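Local coordinates for transcriptional activator PlcR protein (Bacillus thuringiensis, PDB 3U3W) that activates transcription of virulence genes as a quorum-sensing regulator, binding DNA through a helix-turn-helix domain once it is switched on by the signal peptide PapR, at residues Tyr69-Phe78 and Glu101-Phe111. Numbering follows the deposited sequence. Where two conformers were deposited one is given.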
loop_
_atom_site.group_PDB
_atom_site.type_symbol
_atom_site.label_atom_id
_atom_site.label_comp_id
_atom_site.label_asym_id
_atom_site.label_seq_id
_atom_site.Cartn_x
_atom_site.Cartn_y
_atom_site.Cartn_z
ATOM N N TYR A 69 -16.236 16.407 -6.680
ATOM C CA TYR A 69 -16.897 15.587 -7.696
ATOM C C TYR A 69 -17.665 14.407 -7.098
ATOM O O TYR A 69 -17.405 13.972 -5.970
ATOM C CB TYR A 69 -15.898 15.134 -8.774
ATOM C CG TYR A 69 -15.070 16.281 -9.328
ATOM C CD1 TYR A 69 -15.586 17.132 -10.301
ATOM C CD2 TYR A 69 -13.778 16.525 -8.862
ATOM C CE1 TYR A 69 -14.839 18.197 -10.804
ATOM C CE2 TYR A 69 -13.023 17.583 -9.360
ATOM C CZ TYR A 69 -13.562 18.418 -10.329
ATOM O OH TYR A 69 -12.820 19.467 -10.829
ATOM N N SER A 70 -18.620 13.903 -7.874
ATOM C CA SER A 70 -19.573 12.912 -7.396
ATOM C C SER A 70 -19.155 11.481 -7.712
ATOM O O SER A 70 -18.248 11.249 -8.521
ATOM C CB SER A 70 -20.949 13.182 -8.012
ATOM O OG SER A 70 -21.407 14.484 -7.692
ATOM N N ASP A 71 -19.820 10.531 -7.054
ATOM C CA ASP A 71 -19.741 9.124 -7.424
ATOM C C ASP A 71 -18.345 8.537 -7.158
ATOM O O ASP A 71 -17.886 7.631 -7.858
ATOM C CB ASP A 71 -20.146 8.976 -8.895
ATOM C CG ASP A 71 -20.906 7.701 -9.167
ATOM O OD1 ASP A 71 -21.238 6.979 -8.198
ATOM O OD2 ASP A 71 -21.178 7.427 -10.355
ATOM N N ILE A 72 -17.696 9.056 -6.119
ATOM C CA ILE A 72 -16.304 8.750 -5.808
ATOM C C ILE A 72 -16.022 7.276 -5.489
ATOM O O ILE A 72 -14.964 6.759 -5.831
ATOM C CB ILE A 72 -15.780 9.646 -4.652
ATOM C CG1 ILE A 72 -15.770 11.129 -5.068
ATOM C CG2 ILE A 72 -14.398 9.191 -4.198
ATOM C CD1 ILE A 72 -14.812 11.478 -6.232
ATOM N N GLU A 73 -16.947 6.596 -4.829
ATOM C CA GLU A 73 -16.722 5.194 -4.492
ATOM C C GLU A 73 -16.722 4.350 -5.757
ATOM O O GLU A 73 -15.855 3.504 -5.942
ATOM C CB GLU A 73 -17.772 4.679 -3.500
ATOM C CG GLU A 73 -17.714 3.170 -3.238
ATOM C CD GLU A 73 -16.401 2.721 -2.605
ATOM O OE1 GLU A 73 -15.678 3.576 -2.046
ATOM O OE2 GLU A 73 -16.092 1.509 -2.668
ATOM N N ARG A 74 -17.687 4.592 -6.628
ATOM C CA ARG A 74 -17.769 3.852 -7.872
ATOM C C ARG A 74 -16.527 4.137 -8.744
ATOM O O ARG A 74 -15.932 3.225 -9.324
ATOM C CB ARG A 74 -19.075 4.186 -8.610
ATOM C CG ARG A 74 -19.221 3.487 -9.958
ATOM C CD ARG A 74 -20.392 4.037 -10.773
ATOM N NE ARG A 74 -20.131 5.358 -11.350
ATOM C CZ ARG A 74 -19.505 5.564 -12.508
ATOM N NH1 ARG A 74 -19.054 4.531 -13.216
ATOM N NH2 ARG A 74 -19.327 6.805 -12.956
ATOM N N LYS A 75 -16.123 5.401 -8.816
ATOM C CA LYS A 75 -14.953 5.745 -9.616
ATOM C C LYS A 75 -13.697 5.009 -9.138
ATOM O O LYS A 75 -12.890 4.543 -9.942
ATOM C CB LYS A 75 -14.753 7.262 -9.675
ATOM C CG LYS A 75 -15.848 7.973 -10.481
ATOM C CD LYS A 75 -15.628 9.465 -10.573
ATOM C CE LYS A 75 -16.814 10.159 -11.227
ATOM N NZ LYS A 75 -16.758 11.638 -11.017
ATOM N N LYS A 76 -13.555 4.864 -7.830
ATOM C CA LYS A 76 -12.381 4.216 -7.276
ATOM C C LYS A 76 -12.337 2.712 -7.584
ATOM O O LYS A 76 -11.273 2.166 -7.883
ATOM C CB LYS A 76 -12.267 4.504 -5.779
ATOM C CG LYS A 76 -12.158 5.992 -5.478
ATOM C CD LYS A 76 -11.229 6.271 -4.300
ATOM C CE LYS A 76 -11.735 5.618 -3.021
ATOM N NZ LYS A 76 -10.795 5.846 -1.889
ATOM N N GLN A 77 -13.488 2.049 -7.530
ATOM C CA GLN A 77 -13.579 0.639 -7.916
ATOM C C GLN A 77 -13.323 0.465 -9.419
ATOM O O GLN A 77 -12.761 -0.538 -9.865
ATOM C CB GLN A 77 -14.952 0.074 -7.558
ATOM C CG GLN A 77 -15.397 0.404 -6.143
ATOM C CD GLN A 77 -16.846 0.016 -5.861
ATOM O OE1 GLN A 77 -17.520 0.646 -5.036
ATOM N NE2 GLN A 77 -17.330 -1.024 -6.544
ATOM N N PHE A 78 -13.753 1.452 -10.196
ATOM C CA PHE A 78 -13.547 1.429 -11.631
ATOM C C PHE A 78 -12.042 1.462 -11.899
ATOM O O PHE A 78 -11.501 0.605 -12.588
ATOM C CB PHE A 78 -14.233 2.630 -12.264
ATOM C CG PHE A 78 -14.290 2.577 -13.762
ATOM C CD1 PHE A 78 -15.270 1.834 -14.405
ATOM C CD2 PHE A 78 -13.375 3.284 -14.530
ATOM C CE1 PHE A 78 -15.331 1.793 -15.790
ATOM C CE2 PHE A 78 -13.428 3.244 -15.914
ATOM C CZ PHE A 78 -14.412 2.500 -16.545
ATOM N N GLU A 101 -17.327 4.322 -20.228
ATOM C CA GLU A 101 -17.260 5.352 -19.213
ATOM C C GLU A 101 -16.994 6.723 -19.830
ATOM O O GLU A 101 -17.518 7.740 -19.374
ATOM C CB GLU A 101 -16.178 5.007 -18.191
ATOM C CG GLU A 101 -16.170 5.930 -16.994
ATOM C CD GLU A 101 -17.406 5.748 -16.122
ATOM O OE1 GLU A 101 -17.920 4.605 -16.069
ATOM O OE2 GLU A 101 -17.862 6.744 -15.504
ATOM N N LEU A 102 -16.162 6.746 -20.864
ATOM C CA LEU A 102 -15.742 8.004 -21.478
ATOM C C LEU A 102 -16.893 8.728 -22.160
ATOM O O LEU A 102 -16.907 9.962 -22.224
ATOM C CB LEU A 102 -14.606 7.763 -22.483
ATOM C CG LEU A 102 -13.193 7.839 -21.908
ATOM C CD1 LEU A 102 -12.156 7.226 -22.861
ATOM C CD2 LEU A 102 -12.866 9.301 -21.604
ATOM N N LYS A 103 -17.855 7.964 -22.673
ATOM C CA LYS A 103 -18.930 8.569 -23.452
ATOM C C LYS A 103 -20.078 9.108 -22.587
ATOM O O LYS A 103 -21.010 9.728 -23.100
ATOM C CB LYS A 103 -19.407 7.633 -24.576
ATOM C CG LYS A 103 -19.992 6.321 -24.122
ATOM C CD LYS A 103 -20.219 5.391 -25.313
ATOM C CE LYS A 103 -20.691 6.168 -26.550
ATOM N NZ LYS A 103 -21.941 5.610 -27.165
ATOM N N LYS A 104 -19.991 8.886 -21.276
ATOM C CA LYS A 104 -20.864 9.575 -20.323
ATOM C C LYS A 104 -20.522 11.064 -20.239
ATOM O O LYS A 104 -21.311 11.858 -19.732
ATOM C CB LYS A 104 -20.779 8.954 -18.930
ATOM C CG LYS A 104 -21.225 7.501 -18.850
ATOM C CD LYS A 104 -21.147 7.000 -17.402
ATOM C CE LYS A 104 -21.299 5.480 -17.315
ATOM N NZ LYS A 104 -21.037 4.951 -15.936
ATOM N N GLU A 105 -19.342 11.438 -20.729
ATOM C CA GLU A 105 -18.957 12.842 -20.817
ATOM C C GLU A 105 -19.046 13.618 -19.495
ATOM O O GLU A 105 -19.261 14.830 -19.506
ATOM C CB GLU A 105 -19.817 13.542 -21.871
ATOM C CG GLU A 105 -19.761 12.894 -23.240
ATOM C CD GLU A 105 -18.397 13.030 -23.878
ATOM O OE1 GLU A 105 -17.674 13.986 -23.517
ATOM O OE2 GLU A 105 -18.048 12.181 -24.731
ATOM N N GLU A 106 -18.878 12.933 -18.366
ATOM C CA GLU A 106 -18.905 13.594 -17.062
ATOM C C GLU A 106 -17.671 14.469 -16.844
ATOM O O GLU A 106 -16.579 14.147 -17.311
ATOM C CB GLU A 106 -19.033 12.566 -15.928
ATOM C CG GLU A 106 -20.257 11.648 -16.054
ATOM C CD GLU A 106 -20.461 10.736 -14.845
ATOM O OE1 GLU A 106 -19.718 10.884 -13.846
ATOM O OE2 GLU A 106 -21.372 9.875 -14.899
ATOM N N TYR A 107 -17.852 15.582 -16.139
ATOM C CA TYR A 107 -16.744 16.482 -15.837
ATOM C C TYR A 107 -16.037 16.098 -14.537
ATOM O O TYR A 107 -16.624 16.148 -13.452
ATOM C CB TYR A 107 -17.210 17.940 -15.765
ATOM C CG TYR A 107 -16.069 18.923 -15.569
ATOM C CD1 TYR A 107 -15.149 19.154 -16.586
ATOM C CD2 TYR A 107 -15.912 19.623 -14.374
ATOM C CE1 TYR A 107 -14.102 20.050 -16.425
ATOM C CE2 TYR A 107 -14.864 20.530 -14.206
ATOM C CZ TYR A 107 -13.964 20.734 -15.239
ATOM O OH TYR A 107 -12.918 21.619 -15.100
ATOM N N HIS A 108 -14.771 15.718 -14.670
ATOM C CA HIS A 108 -13.928 15.359 -13.541
ATOM C C HIS A 108 -12.518 15.169 -14.076
ATOM O O HIS A 108 -12.107 14.044 -14.355
ATOM C CB HIS A 108 -14.424 14.070 -12.880
ATOM C CG HIS A 108 -13.695 13.728 -11.620
ATOM N ND1 HIS A 108 -14.120 12.743 -10.755
ATOM C CD2 HIS A 108 -12.566 14.248 -11.075
ATOM C CE1 HIS A 108 -13.283 12.666 -9.734
ATOM N NE2 HIS A 108 -12.333 13.572 -9.902
ATOM N N PRO A 109 -11.775 16.274 -14.229
ATOM C CA PRO A 109 -10.537 16.265 -15.024
ATOM C C PRO A 109 -9.591 15.100 -14.700
ATOM O O PRO A 109 -9.163 14.421 -15.640
ATOM C CB PRO A 109 -9.886 17.615 -14.692
ATOM C CG PRO A 109 -11.045 18.500 -14.334
ATOM C CD PRO A 109 -12.057 17.597 -13.646
ATOM N N GLU A 110 -9.285 14.870 -13.420
ATOM C CA GLU A 110 -8.356 13.809 -13.036
ATOM C C GLU A 110 -8.851 12.424 -13.440
ATOM O O GLU A 110 -8.068 11.604 -13.926
ATOM C CB GLU A 110 -8.037 13.842 -11.532
ATOM C CG GLU A 110 -7.394 12.556 -11.008
ATOM C CD GLU A 110 -7.181 12.540 -9.486
ATOM O OE1 GLU A 110 -7.609 13.481 -8.776
ATOM O OE2 GLU A 110 -6.579 11.561 -8.996
ATOM N N PHE A 111 -10.140 12.153 -13.234
ATOM C CA PHE A 111 -10.694 10.855 -13.626
ATOM C C PHE A 111 -10.755 10.757 -15.155
ATOM O O PHE A 111 -10.463 9.704 -15.719
ATOM C CB PHE A 111 -12.069 10.589 -12.988
ATOM C CG PHE A 111 -12.608 9.184 -13.239
ATOM C CD1 PHE A 111 -11.898 8.060 -12.831
ATOM C CD2 PHE A 111 -13.835 8.991 -13.866
ATOM C CE1 PHE A 111 -12.398 6.764 -13.052
ATOM C CE2 PHE A 111 -14.339 7.701 -14.094
ATOM C CZ PHE A 111 -13.617 6.593 -13.685
#
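Tyr69 lies almost flat on His108 in an offset stack, the ring planes 17° apart and the centroids 4.2 Å from each other. The overlap is shifted so that Tyr69 CD2 comes to 3.4 Å from His108 CD2, while Tyr69 CB sits close to the middle of the imidazole face as a CH-pi contact. The tyrosine then runs on past the backbone of Tyr107, and its OH reaches Pro109 CD. On its opposite face the imidazole carries CB of Phe111, and at its edge Lys75 NZ donates to His108 ND1 over 2.9 Å, lying near the ring plane. Lys75 NZ also bonds to Ser70 O, so two bonds grip the ammonium and tie the loop ahead of helix 72-87 to the N-cap residue of helix 109-125. The contact joins helix 72-87, which probably leads from the helix-turn-helix domain into the TPR-like regulatory domain, to the loop between helices 91-102 and 109-125 and the helix ends that flank it. Extended beyond CG, the Lys75 chain passes over one face of Phe111, with CG 4.0 Å from the ring centroid. Phe78 CD2 meets the edge of that ring at Phe111 CZ, and Glu101 lays CG and OE1 over one face of the Phe78 ring, with CB close to Phe78 CZ. Arg74, bent at chi3 (74°), grips the Glu101 carboxylate end-on: NH2 to OE2 is 2.9 Å, NH1 to OE1 3.1 Å. Asp71 OD2 takes Arg74 NE, so the guanidinium is held at two edges, while Lys104 NZ joins the salt-bridge network from the other face of the carboxylate, at Glu101 OE1.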